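Local coordinates for anabena Tic22 (Anabaena sp., PDB 4EV1), which probably acts as a chaperone in protein transport, as a member of the thylakoid-associated Tic22-like family, at residues D12-Y17 / V207-S212; L18-K23 / S77-A82; F130-M135 / V186-G191; V138-D143 / P177-A182; Q157-F162 / D201-Q206. One frame throughout, in Å; residues are numbered along the deposited sequence.

Contact 1 of 5, residues D12-Y17 / V207-S212; sequences DSVPIY and VVLVPS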
# COMPACT_ATOMS: atom_id res chain seq x y z
N ASP A 12 -8.04 -1.88 4.55
CA ASP A 12 -8.96 -2.10 3.43
C ASP A 12 -9.32 -0.84 2.62
O ASP A 12 -9.85 -0.95 1.52
CB ASP A 12 -10.27 -2.73 3.92
CG ASP A 12 -10.19 -4.24 4.11
OD1 ASP A 12 -9.16 -4.85 3.80
OD2 ASP A 12 -11.19 -4.83 4.56
N SER A 13 -9.04 0.34 3.16
CA SER A 13 -9.22 1.59 2.40
C SER A 13 -8.39 1.57 1.13
O SER A 13 -8.67 2.29 0.21
CB SER A 13 -8.70 2.77 3.20
OG SER A 13 -9.58 3.08 4.23
N VAL A 14 -7.28 0.83 1.17
CA VAL A 14 -6.23 0.92 0.15
C VAL A 14 -6.41 -0.24 -0.81
O VAL A 14 -6.32 -1.41 -0.39
CB VAL A 14 -4.85 0.85 0.81
CG1 VAL A 14 -3.74 0.98 -0.19
CG2 VAL A 14 -4.71 1.95 1.92
N PRO A 15 -6.65 0.05 -2.08
CA PRO A 15 -6.67 -1.06 -3.05
C PRO A 15 -5.26 -1.47 -3.50
O PRO A 15 -4.39 -0.63 -3.67
CB PRO A 15 -7.48 -0.50 -4.22
CG PRO A 15 -7.24 0.93 -4.19
CD PRO A 15 -6.91 1.34 -2.73
N ILE A 16 -5.07 -2.76 -3.71
CA ILE A 16 -3.83 -3.30 -4.17
C ILE A 16 -4.19 -3.94 -5.49
O ILE A 16 -5.24 -4.57 -5.61
CB ILE A 16 -3.32 -4.37 -3.18
CG1 ILE A 16 -3.10 -3.74 -1.80
CG2 ILE A 16 -2.04 -5.07 -3.73
CD1 ILE A 16 -2.01 -2.70 -1.69
N TYR A 17 -3.35 -3.80 -6.50
CA TYR A 17 -3.66 -4.37 -7.85
C TYR A 17 -2.81 -5.63 -8.13
O TYR A 17 -1.61 -5.59 -8.06
CB TYR A 17 -3.45 -3.27 -8.87
CG TYR A 17 -4.29 -2.07 -8.54
CD1 TYR A 17 -5.66 -2.08 -8.75
CD2 TYR A 17 -3.74 -0.94 -7.98
CE1 TYR A 17 -6.44 -0.99 -8.44
CE2 TYR A 17 -4.53 0.17 -7.64
CZ TYR A 17 -5.91 0.11 -7.86
OH TYR A 17 -6.72 1.19 -7.56
N VAL A 207 -6.62 7.23 12.89
CA VAL A 207 -5.72 7.02 11.77
C VAL A 207 -6.49 6.37 10.65
O VAL A 207 -7.25 5.41 10.86
CB VAL A 207 -4.51 6.15 12.15
CG1 VAL A 207 -3.66 5.85 10.92
CG2 VAL A 207 -3.68 6.82 13.23
N VAL A 208 -6.36 6.95 9.54
CA VAL A 208 -6.92 6.41 8.30
C VAL A 208 -5.85 6.44 7.22
O VAL A 208 -4.97 7.33 7.20
CB VAL A 208 -8.15 7.20 7.84
CG1 VAL A 208 -9.28 7.07 8.85
CG2 VAL A 208 -7.80 8.66 7.61
N LEU A 209 -5.92 5.46 6.33
CA LEU A 209 -5.03 5.40 5.18
C LEU A 209 -5.75 5.95 3.97
O LEU A 209 -6.85 5.53 3.69
CB LEU A 209 -4.62 3.95 4.87
CG LEU A 209 -3.58 3.41 5.85
CD1 LEU A 209 -4.23 3.02 7.15
CD2 LEU A 209 -2.83 2.24 5.21
N VAL A 210 -5.12 6.88 3.26
CA VAL A 210 -5.74 7.53 2.12
C VAL A 210 -4.97 7.09 0.86
O VAL A 210 -3.80 7.44 0.67
CB VAL A 210 -5.73 9.08 2.26
CG1 VAL A 210 -6.39 9.73 1.07
CG2 VAL A 210 -6.44 9.53 3.58
N PRO A 211 -5.60 6.26 0.01
CA PRO A 211 -4.90 5.89 -1.21
C PRO A 211 -4.75 7.01 -2.23
O PRO A 211 -5.22 8.11 -2.04
CB PRO A 211 -5.76 4.77 -1.75
CG PRO A 211 -7.15 5.14 -1.31
CD PRO A 211 -7.00 5.79 0.01
N SER A 212 -4.08 6.72 -3.33
CA SER A 212 -3.70 7.72 -4.31
C SER A 212 -4.94 8.28 -5.01
O SER A 212 -6.00 7.68 -4.93
CB SER A 212 -2.86 7.04 -5.36
OG SER A 212 -3.69 6.14 -6.11
O HOH W 1 -8.00 3.58 6.53
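Val14 and Leu209 meet through one methyl. Val14 CG2 lies beside its own backbone N and touches Leu209 CB at 3.6 Å and Leu209 CD2 at 3.8 Å, while its other branch, CG1, stands anti to that N (chi1 -178°). The two side chains cross at about a right angle. Two prolines repeat that crossing: Pro15 CD packs on Pro211 CB at 3.7 Å. Pro211 CG also rests 3.6 Å from the carbonyl oxygen Ser13 O. Ser13 brings its CB to 3.4 Å from Leu209 O, and its OG is set beside the backbone N (chi1 -74°). From there OG reaches a water at 2.8 Å, which accepts from Leu209 N at 2.8 Å; one ordered water thus joins the two segments and satisfies a strand amide. Tyr17 and Ser212 both turn to helix 213-220, Tyr17 OH bonding to Ser215 OG and Ser212 OG capping Ser215 N. The contact joins two sheets: 207-210 is bonded to strand 156-162, and 15-20 to strand 79-84, with Val14 pairing through its backbone with Leu85 at the start of helix 85-94, while Ser215 and Ile219 of helix 213-220 pack on Pro15.

Contact 2 of 5, residues L18-K23 / S77-A82; sequences LVTNEK and SLQVTA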
# COMPACT_ATOMS: atom_id res chain seq x y z
N LEU A 18 -3.46 -6.76 -8.35
CA LEU A 18 -2.85 -8.01 -8.60
C LEU A 18 -3.00 -8.33 -10.08
O LEU A 18 -3.96 -7.86 -10.71
CB LEU A 18 -3.51 -9.10 -7.79
CG LEU A 18 -3.37 -8.99 -6.26
CD1 LEU A 18 -3.92 -10.29 -5.65
CD2 LEU A 18 -1.89 -8.69 -5.80
N VAL A 19 -1.99 -8.99 -10.63
CA VAL A 19 -2.08 -9.55 -11.97
C VAL A 19 -2.63 -10.96 -11.86
O VAL A 19 -2.00 -11.87 -11.24
CB VAL A 19 -0.75 -9.52 -12.72
CG1 VAL A 19 -0.87 -10.27 -14.08
CG2 VAL A 19 -0.29 -8.11 -12.96
N THR A 20 -3.80 -11.17 -12.45
CA THR A 20 -4.57 -12.41 -12.22
C THR A 20 -5.16 -12.97 -13.48
O THR A 20 -5.17 -12.27 -14.49
CB THR A 20 -5.71 -12.21 -11.22
OG1 THR A 20 -6.81 -11.54 -11.84
CG2 THR A 20 -5.28 -11.42 -9.98
N ASN A 21 -5.67 -14.21 -13.44
CA ASN A 21 -6.51 -14.69 -14.54
C ASN A 21 -7.91 -14.10 -14.39
O ASN A 21 -8.17 -13.24 -13.50
CB ASN A 21 -6.49 -16.25 -14.69
CG ASN A 21 -7.20 -16.97 -13.56
OD1 ASN A 21 -7.81 -16.35 -12.70
ND2 ASN A 21 -7.13 -18.29 -13.57
N GLU A 22 -8.82 -14.54 -15.24
CA GLU A 22 -10.17 -14.00 -15.25
C GLU A 22 -10.98 -14.40 -13.98
O GLU A 22 -11.98 -13.79 -13.68
CB GLU A 22 -10.91 -14.42 -16.54
CG GLU A 22 -11.48 -15.85 -16.50
CD GLU A 22 -10.47 -16.99 -16.70
OE1 GLU A 22 -9.23 -16.75 -16.80
OE2 GLU A 22 -10.96 -18.16 -16.77
N LYS A 23 -10.54 -15.42 -13.25
CA LYS A 23 -11.15 -15.77 -11.95
C LYS A 23 -10.41 -15.22 -10.72
O LYS A 23 -10.71 -15.58 -9.58
CB LYS A 23 -11.30 -17.28 -11.86
CG LYS A 23 -12.16 -17.85 -13.04
CD LYS A 23 -12.31 -19.35 -12.98
CE LYS A 23 -13.59 -19.74 -12.24
NZ LYS A 23 -13.84 -21.23 -12.27
N SER A 77 -5.52 -14.62 -20.87
CA SER A 77 -6.54 -14.26 -19.86
C SER A 77 -6.06 -13.38 -18.70
O SER A 77 -6.78 -13.24 -17.68
CB SER A 77 -7.11 -15.55 -19.29
OG SER A 77 -8.05 -16.09 -20.22
N LEU A 78 -4.92 -12.72 -18.83
CA LEU A 78 -4.42 -11.86 -17.72
C LEU A 78 -5.14 -10.53 -17.64
O LEU A 78 -5.40 -9.90 -18.67
CB LEU A 78 -2.95 -11.57 -17.91
CG LEU A 78 -2.01 -12.70 -17.63
CD1 LEU A 78 -0.62 -12.14 -17.85
CD2 LEU A 78 -2.20 -13.28 -16.21
N GLN A 79 -5.41 -10.08 -16.42
CA GLN A 79 -6.05 -8.83 -16.13
C GLN A 79 -5.63 -8.37 -14.73
O GLN A 79 -5.01 -9.11 -13.97
CB GLN A 79 -7.54 -8.99 -16.18
CG GLN A 79 -8.14 -9.87 -15.01
CD GLN A 79 -9.66 -9.95 -15.09
OE1 GLN A 79 -10.22 -10.49 -16.03
NE2 GLN A 79 -10.33 -9.37 -14.10
N VAL A 80 -5.98 -7.15 -14.42
CA VAL A 80 -5.73 -6.58 -13.12
C VAL A 80 -6.99 -6.83 -12.29
O VAL A 80 -8.10 -6.52 -12.75
CB VAL A 80 -5.49 -5.07 -13.20
CG1 VAL A 80 -5.25 -4.48 -11.76
CG2 VAL A 80 -4.29 -4.75 -14.08
N THR A 81 -6.80 -7.34 -11.07
CA THR A 81 -7.84 -7.45 -10.06
C THR A 81 -7.48 -6.54 -8.88
O THR A 81 -6.34 -6.55 -8.39
CB THR A 81 -7.99 -8.92 -9.62
OG1 THR A 81 -8.38 -9.68 -10.78
CG2 THR A 81 -8.99 -9.07 -8.52
N ALA A 82 -8.44 -5.76 -8.42
CA ALA A 82 -8.30 -4.87 -7.28
C ALA A 82 -8.71 -5.62 -5.97
O ALA A 82 -9.80 -6.21 -5.90
CB ALA A 82 -9.16 -3.64 -7.51
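Leu18 and Thr81, and Thr20 and Gln79, are the hydrogen-bonded pairs of the antiparallel strands 15-20 and 79-84, with Val19 and Val80 as the non-hydrogen-bonded pair between them. Four backbone bonds join the strands; among them Leu18 N reaches Thr81 O at 2.9 Å and Thr20 N reaches Gln79 O at 2.8 Å. Val80 CA and Leu78 CA add CA-H...O contacts to Leu18 O and Thr20 O. On the face carrying Leu18, Thr20 and Thr81, the threonine side chains cross at about a right angle with OG1 to OG1 2.7 Å apart. Thr20 OG1 stands between its backbone N and carbonyl carbon (chi1 77°), from where it donates to a lone pair of Asn21 O at 2.7 Å. Thr20 CG2 packs on Thr81 CB at 3.7 Å. On the face of Val19 and Val80, Val19 CG1 meets Leu78 CD2, which reaches in from before strand 79-84, at 3.9 Å. Beyond the strand, Glu22 OE1 lies 3.5 Å from Ser77 CB, and Asn21 OD1 accepts from Leu25 N. Helix 51-63 covers the valine face, with Ile58 on Val19, Leu61 on Leu78 and Ala54 on Val80, while strand 43-48 places Ala47 against Leu18 and Tyr48 against Val19.

Contact 3 of 5, residues F130-M135 / V186-G191; sequences FKSVPM and VLDIDG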
# COMPACT_ATOMS: atom_id res chain seq x y z
N PHE A 130 14.95 3.80 -0.93
CA PHE A 130 13.77 3.62 -0.06
C PHE A 130 13.16 2.21 -0.13
O PHE A 130 12.80 1.71 -1.20
CB PHE A 130 12.68 4.65 -0.38
CG PHE A 130 11.67 4.81 0.73
CD1 PHE A 130 11.93 5.65 1.80
CD2 PHE A 130 10.47 4.10 0.70
CE1 PHE A 130 10.99 5.81 2.84
CE2 PHE A 130 9.53 4.24 1.73
CZ PHE A 130 9.78 5.09 2.80
N LYS A 131 13.03 1.59 1.04
CA LYS A 131 12.37 0.29 1.16
C LYS A 131 10.89 0.42 1.53
O LYS A 131 10.46 1.31 2.27
CB LYS A 131 13.08 -0.57 2.22
CG LYS A 131 14.58 -0.78 1.95
CD LYS A 131 15.30 -1.22 3.23
CE LYS A 131 16.66 -1.82 2.94
NZ LYS A 131 17.31 -2.20 4.23
N SER A 132 10.11 -0.49 0.99
CA SER A 132 8.68 -0.60 1.33
C SER A 132 7.89 0.51 0.64
O SER A 132 8.42 1.30 -0.16
CB SER A 132 8.47 -0.58 2.87
OG SER A 132 7.15 -1.01 3.22
N VAL A 133 6.60 0.56 0.97
CA VAL A 133 5.66 1.51 0.36
C VAL A 133 5.65 2.74 1.25
O VAL A 133 5.35 2.63 2.42
CB VAL A 133 4.24 0.95 0.34
CG1 VAL A 133 3.27 1.93 -0.32
CG2 VAL A 133 4.21 -0.41 -0.44
N PRO A 134 6.00 3.92 0.70
CA PRO A 134 6.00 5.07 1.61
C PRO A 134 4.59 5.57 1.90
O PRO A 134 3.63 5.23 1.17
CB PRO A 134 6.79 6.14 0.85
CG PRO A 134 6.72 5.75 -0.56
CD PRO A 134 6.51 4.24 -0.63
N MET A 135 4.48 6.29 3.01
CA MET A 135 3.27 7.05 3.36
C MET A 135 3.72 8.43 3.89
O MET A 135 4.86 8.61 4.35
CB MET A 135 2.47 6.32 4.42
CG MET A 135 2.08 4.89 4.04
SD MET A 135 0.91 4.14 5.20
CE MET A 135 -0.59 4.84 4.65
N VAL A 186 8.00 11.35 6.30
CA VAL A 186 8.02 10.12 5.53
C VAL A 186 7.90 8.91 6.47
O VAL A 186 8.67 8.75 7.44
CB VAL A 186 9.26 10.01 4.67
CG1 VAL A 186 9.21 8.71 3.88
CG2 VAL A 186 9.30 11.19 3.76
N LEU A 187 6.88 8.09 6.21
CA LEU A 187 6.65 6.86 6.94
C LEU A 187 6.67 5.72 5.91
O LEU A 187 6.82 5.95 4.73
CB LEU A 187 5.28 6.89 7.63
CG LEU A 187 5.07 8.01 8.66
CD1 LEU A 187 3.59 8.22 8.94
CD2 LEU A 187 5.85 7.71 9.95
N ASP A 188 6.55 4.50 6.39
CA ASP A 188 6.26 3.38 5.50
C ASP A 188 5.24 2.46 6.11
O ASP A 188 5.05 2.45 7.32
CB ASP A 188 7.53 2.63 5.09
CG ASP A 188 8.20 1.97 6.22
OD1 ASP A 188 7.54 1.17 6.89
OD2 ASP A 188 9.41 2.20 6.42
N ILE A 189 4.56 1.73 5.24
CA ILE A 189 3.42 0.92 5.64
C ILE A 189 3.75 -0.16 6.67
O ILE A 189 2.94 -0.45 7.55
CB ILE A 189 2.72 0.28 4.42
CG1 ILE A 189 1.38 -0.31 4.82
CG2 ILE A 189 3.58 -0.80 3.81
CD1 ILE A 189 0.38 0.76 5.12
N ASP A 190 4.91 -0.77 6.57
CA ASP A 190 5.33 -1.76 7.58
C ASP A 190 5.49 -1.14 8.98
O ASP A 190 5.06 -1.68 9.97
CB ASP A 190 6.62 -2.44 7.15
CG ASP A 190 6.43 -3.31 5.90
OD1 ASP A 190 5.78 -4.36 6.05
OD2 ASP A 190 6.88 -2.92 4.79
N GLY A 191 6.08 0.05 9.05
CA GLY A 191 6.28 0.74 10.32
C GLY A 191 4.99 1.19 10.99
O GLY A 191 4.82 1.02 12.20
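Met135 and Ile189 carry the largest buried surfaces here, at the point where the short antiparallel pair of strands 134-139 and 183-188 gives way to helix 189-198. Met135 is held at the backbone by a reciprocal pair of bonds with Leu187: its N donates to Leu187 O from well above the carbonyl plane, and its O accepts from Leu187 N. Its CG and SD run out extended (chi2 -171°), and SD meets Ile189 CD1 at 3.4 Å, the two chains crossing obliquely. The other branch of Ile189, CG2, packs on Val133 CB at 3.9 Å and lies 3.6 Å from Ser132 OG. Ile189 N, in the first turn of the helix, donates to Val133 O at 3.1 Å, which ties the helix start to the loop before strand 134-139. Phe130 and Val186 reach tip to tip, CE1 to CG1 at 3.6 Å, beside helix 110-121, whose Ile113 and Leu120 touch Phe130, while Leu209 of strand 207-210 packs on both Met135 and Ile189. Asp188 ends the strand as the N-cap. It lays CB 3.4 Å from Val133 O, and its CG stands between N and carbonyl carbon (chi1 65°); its OD1 accepts from Gly191 N at 2.8 Å.

Contact 4 of 5, residues V138-D143 / P177-A182; sequences VRFAPD and PKHPKA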
# COMPACT_ATOMS: atom_id res chain seq x y z
N VAL A 138 1.33 14.78 7.58
CA VAL A 138 1.60 16.18 7.83
C VAL A 138 1.71 16.45 9.32
O VAL A 138 0.89 15.98 10.10
CB VAL A 138 0.54 17.06 7.20
CG1 VAL A 138 0.72 18.57 7.60
CG2 VAL A 138 0.60 16.86 5.70
N ARG A 139 2.73 17.21 9.71
CA ARG A 139 2.93 17.53 11.12
C ARG A 139 2.95 19.02 11.27
O ARG A 139 3.36 19.73 10.35
CB ARG A 139 4.26 16.99 11.63
CG ARG A 139 4.47 15.51 11.43
CD ARG A 139 5.76 15.09 12.09
NE ARG A 139 6.93 15.48 11.31
CZ ARG A 139 8.15 14.97 11.49
NH1 ARG A 139 8.38 14.05 12.41
NH2 ARG A 139 9.15 15.39 10.72
N PHE A 140 2.51 19.49 12.43
CA PHE A 140 2.59 20.91 12.76
C PHE A 140 4.05 21.43 12.73
O PHE A 140 4.31 22.58 12.34
CB PHE A 140 1.94 21.17 14.13
CG PHE A 140 0.44 21.01 14.15
CD1 PHE A 140 -0.38 21.93 13.50
CD2 PHE A 140 -0.15 19.94 14.79
CE1 PHE A 140 -1.76 21.77 13.48
CE2 PHE A 140 -1.53 19.78 14.78
CZ PHE A 140 -2.34 20.69 14.14
N ALA A 141 4.98 20.58 13.15
CA ALA A 141 6.42 20.86 13.10
C ALA A 141 7.13 19.54 13.34
O ALA A 141 6.53 18.62 13.88
CB ALA A 141 6.82 21.91 14.17
N PRO A 142 8.41 19.43 12.94
CA PRO A 142 9.16 18.17 13.10
C PRO A 142 9.04 17.54 14.49
O PRO A 142 9.01 16.33 14.63
CB PRO A 142 10.61 18.57 12.81
CG PRO A 142 10.49 19.74 11.88
CD PRO A 142 9.23 20.47 12.28
N ASP A 143 8.95 18.40 15.51
CA ASP A 143 8.86 17.99 16.92
C ASP A 143 7.43 18.07 17.47
O ASP A 143 7.23 18.02 18.69
CB ASP A 143 9.78 18.90 17.76
CG ASP A 143 9.74 20.34 17.29
OD1 ASP A 143 8.68 20.99 17.39
OD2 ASP A 143 10.77 20.80 16.76
N PRO A 177 0.25 28.39 6.52
CA PRO A 177 0.10 29.80 6.92
C PRO A 177 0.16 30.01 8.45
O PRO A 177 0.95 30.81 8.96
CB PRO A 177 -1.28 30.17 6.36
CG PRO A 177 -1.41 29.35 5.14
CD PRO A 177 -0.74 28.02 5.50
N LYS A 178 -0.65 29.25 9.18
CA LYS A 178 -0.72 29.39 10.64
C LYS A 178 0.38 28.60 11.34
O LYS A 178 0.66 28.86 12.50
CB LYS A 178 -2.10 28.95 11.13
CG LYS A 178 -3.24 29.75 10.49
CD LYS A 178 -4.62 29.46 11.10
CE LYS A 178 -4.86 27.97 11.24
NZ LYS A 178 -6.30 27.60 11.33
N HIS A 179 0.99 27.64 10.64
CA HIS A 179 2.07 26.81 11.20
C HIS A 179 3.25 26.77 10.23
O HIS A 179 3.42 25.80 9.49
CB HIS A 179 1.56 25.40 11.50
CG HIS A 179 0.40 25.36 12.44
ND1 HIS A 179 0.55 25.26 13.81
CD2 HIS A 179 -0.93 25.44 12.21
CE1 HIS A 179 -0.64 25.27 14.38
NE2 HIS A 179 -1.56 25.39 13.43
N PRO A 180 4.06 27.84 10.23
CA PRO A 180 5.09 27.98 9.19
C PRO A 180 6.18 26.91 9.22
O PRO A 180 6.84 26.70 8.21
CB PRO A 180 5.69 29.37 9.46
CG PRO A 180 4.62 30.09 10.21
CD PRO A 180 3.98 29.05 11.07
N LYS A 181 6.34 26.26 10.38
CA LYS A 181 7.26 25.13 10.55
C LYS A 181 6.66 23.76 10.15
O LYS A 181 7.34 22.73 10.25
CB LYS A 181 7.72 25.07 12.00
CG LYS A 181 8.66 26.24 12.40
CD LYS A 181 8.73 26.48 13.90
CE LYS A 181 10.05 26.02 14.53
NZ LYS A 181 10.34 24.59 14.22
N ALA A 182 5.40 23.74 9.72
CA ALA A 182 4.74 22.47 9.32
C ALA A 182 5.53 21.71 8.25
O ALA A 182 6.18 22.30 7.39
CB ALA A 182 3.31 22.72 8.86
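Phe140 and Ala141 pack against a type I beta turn, His179 to Ala182, at the far end of the antiparallel pair formed by strands 134-139 and 183-188. Arg139, the last residue of its strand, offers its carbonyl oxygen to the CA-H of Ala182. Its guanidinium leads elsewhere: NH2 forms a salt bridge with Asp183, and Pro142 O sits 3.2 Å above the plane of the group, toward its rim. Phe140 follows. Its CB points away from the turn, yet the ring comes alongside His179, the two side chains pointing the same way. Chi1 of -70° sets CG beside the backbone N; the ring, its edge toward the histidine face, makes an edge-to-face pair, planes at 53°. Phe140 CD1 stands 3.4 Å above the His179 ring, over its centre. The carbonyl oxygen Phe140 O comes 3.1 Å from Ala182 CA, but the Ala182 amide is used inside the turn, N to His179 O at 2.9 Å. Next, Ala141 presents CA to Lys181 O at 3.5 Å, with the C-H pointing almost straight at the oxygen (165°), and its CB touches Lys181 CB at 3.9 Å. Pro142 CD then approaches the same oxygen, Lys181 O, at 3.6 Å. At the end of the segment, Asp143 OD2 stays 4.6 Å from Lys181 NZ, too far apart for a salt bridge, though the charges may attract.

Contact 5 of 5, residues Q157-F162 / D201-Q206; sequences QVVPLF and DTWLNQ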
# COMPACT_ATOMS: atom_id res chain seq x y z
N GLN A 157 -12.90 13.72 13.89
CA GLN A 157 -11.62 13.96 13.23
C GLN A 157 -10.86 12.65 12.93
O GLN A 157 -11.01 11.65 13.63
CB GLN A 157 -10.72 14.87 14.08
CG GLN A 157 -10.28 14.27 15.42
CD GLN A 157 -9.39 15.21 16.25
OE1 GLN A 157 -8.40 14.78 16.85
NE2 GLN A 157 -9.72 16.50 16.26
N VAL A 158 -10.03 12.70 11.87
CA VAL A 158 -9.10 11.63 11.53
C VAL A 158 -7.70 12.19 11.31
O VAL A 158 -7.54 13.39 11.00
CB VAL A 158 -9.59 10.84 10.30
CG1 VAL A 158 -10.98 10.24 10.57
CG2 VAL A 158 -9.60 11.72 9.08
N VAL A 159 -6.69 11.34 11.50
CA VAL A 159 -5.32 11.66 11.18
C VAL A 159 -4.95 10.89 9.89
O VAL A 159 -4.75 9.67 9.94
CB VAL A 159 -4.35 11.28 12.29
CG1 VAL A 159 -2.93 11.52 11.83
CG2 VAL A 159 -4.64 12.10 13.62
N PRO A 160 -4.86 11.58 8.75
CA PRO A 160 -4.71 10.89 7.48
C PRO A 160 -3.27 10.54 7.15
O PRO A 160 -2.44 11.43 7.14
CB PRO A 160 -5.21 11.92 6.47
CG PRO A 160 -4.85 13.20 7.07
CD PRO A 160 -5.01 13.03 8.55
N LEU A 161 -3.00 9.28 6.81
CA LEU A 161 -1.73 8.88 6.26
C LEU A 161 -1.86 8.64 4.72
O LEU A 161 -2.56 7.74 4.24
CB LEU A 161 -1.20 7.65 6.97
CG LEU A 161 -1.26 7.65 8.50
CD1 LEU A 161 -0.79 6.30 9.07
CD2 LEU A 161 -0.44 8.78 9.04
N PHE A 162 -1.18 9.48 3.95
CA PHE A 162 -1.36 9.48 2.51
C PHE A 162 -0.40 8.54 1.83
O PHE A 162 0.81 8.55 2.12
CB PHE A 162 -1.19 10.88 1.94
CG PHE A 162 -2.15 11.90 2.53
CD1 PHE A 162 -3.48 11.97 2.08
CD2 PHE A 162 -1.76 12.74 3.54
CE1 PHE A 162 -4.37 12.89 2.63
CE2 PHE A 162 -2.63 13.67 4.09
CZ PHE A 162 -3.93 13.75 3.64
N ASP A 201 -2.42 3.17 22.76
CA ASP A 201 -2.77 4.59 22.60
C ASP A 201 -4.08 4.74 21.79
O ASP A 201 -4.15 4.38 20.62
CB ASP A 201 -1.60 5.36 21.96
CG ASP A 201 -0.24 5.03 22.62
OD1 ASP A 201 -0.20 4.19 23.54
OD2 ASP A 201 0.81 5.59 22.25
N THR A 202 -5.11 5.24 22.46
CA THR A 202 -6.48 5.24 21.93
C THR A 202 -6.67 6.13 20.68
O THR A 202 -7.51 5.86 19.82
CB THR A 202 -7.47 5.67 23.04
OG1 THR A 202 -8.82 5.50 22.59
CG2 THR A 202 -7.27 7.11 23.41
N TRP A 203 -5.86 7.19 20.57
CA TRP A 203 -6.00 8.10 19.44
C TRP A 203 -5.75 7.41 18.09
O TRP A 203 -6.18 7.93 17.09
CB TRP A 203 -5.12 9.34 19.58
CG TRP A 203 -3.67 9.08 19.33
CD1 TRP A 203 -2.78 8.55 20.21
CD2 TRP A 203 -2.93 9.33 18.12
NE1 TRP A 203 -1.53 8.47 19.64
CE2 TRP A 203 -1.60 8.93 18.35
CE3 TRP A 203 -3.27 9.87 16.87
CZ2 TRP A 203 -0.61 9.04 17.39
CZ3 TRP A 203 -2.28 9.96 15.89
CH2 TRP A 203 -0.97 9.55 16.16
N LEU A 204 -5.07 6.26 18.09
CA LEU A 204 -4.77 5.53 16.82
C LEU A 204 -6.02 5.04 16.09
O LEU A 204 -5.97 4.77 14.87
CB LEU A 204 -3.81 4.37 17.07
CG LEU A 204 -2.45 4.80 17.62
CD1 LEU A 204 -1.63 3.59 18.06
CD2 LEU A 204 -1.68 5.61 16.59
N ASN A 205 -7.13 4.94 16.81
CA ASN A 205 -8.46 4.81 16.21
C ASN A 205 -8.76 5.87 15.14
O ASN A 205 -9.56 5.64 14.25
CB ASN A 205 -9.54 4.95 17.28
CG ASN A 205 -9.66 3.72 18.14
OD1 ASN A 205 -9.72 3.82 19.38
ND2 ASN A 205 -9.70 2.55 17.51
N GLN A 206 -8.15 7.05 15.27
CA GLN A 206 -8.36 8.13 14.30
C GLN A 206 -7.57 7.96 13.00
O GLN A 206 -7.84 8.67 12.02
CB GLN A 206 -7.95 9.48 14.89
CG GLN A 206 -8.73 9.89 16.12
CD GLN A 206 -8.06 11.04 16.83
OE1 GLN A 206 -7.69 12.05 16.20
NE2 GLN A 206 -7.88 10.90 18.13
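Gln206 lies against Gln157 and Val159, and its side chain takes up much of the surface buried between the two segments. CB, pointing toward the strand, lies 4.0 Å from Gln157 O. CG, beside the backbone N (chi1 -61°), comes closer to the same oxygen, 3.8 Å from Gln157 O. Beyond CG the chain is extended (chi2 166°), which carries CD away from the backbone to 4.2 Å from Gln157 CG. At the tip the amide meets the amide of Gln157; the chains cross obliquely, with the two planes steeply inclined to each other. The backbone of Gln206 is tied as well: Val159 N donates to Gln206 O at 3.0 Å, approaching from 55° above the carbonyl plane, and Val158 CB rests 3.3 Å from Gln206 O. That oxygen ends a 3-10 segment, residues 202-206, in which Gln206 N bonds to Trp203 O at 2.8 Å. The segment runs straight into strand 207-210, which lies parallel to strand 156-162, and the Val159 N bond to Gln206 O precedes the pairing of the two strands through Val208. Val159 also sends CG2, the branch beside its backbone N, to the indole edge of Trp203, 3.9 Å from CZ3. One face of that indole carries Leu204 CD2, 3.6 Å above the plane toward the rim. Tyr146 touches both Val159 and Trp203, and a 2-(cyclohexylamino)ethanesulfonic acid molecule, probably from the crystallisation liquor, lies close to the Trp203 side chain.

From the N terminus, strand 15-20 opens both contact 1 and contact 2. The long loop that contact 1 seals at 207-212 encloses all the others. Contact 2 closes first, at 77-82. Contact 3 opens next at 130-135, in series after contact 2, and contact 4 follows on the same strand; contact 4 closes at 177-182, inside the loop that contact 3 closes at 186-191. Contact 5 starts inside the loops of contacts 3 and 4 and closes beyond both, at 201-206, so it crosses them. Strand 207-210 packs on contact 3 and pairs with 156-162 of contact 5. Contacts 2 and 4 lie on opposite sides of the chain's centre.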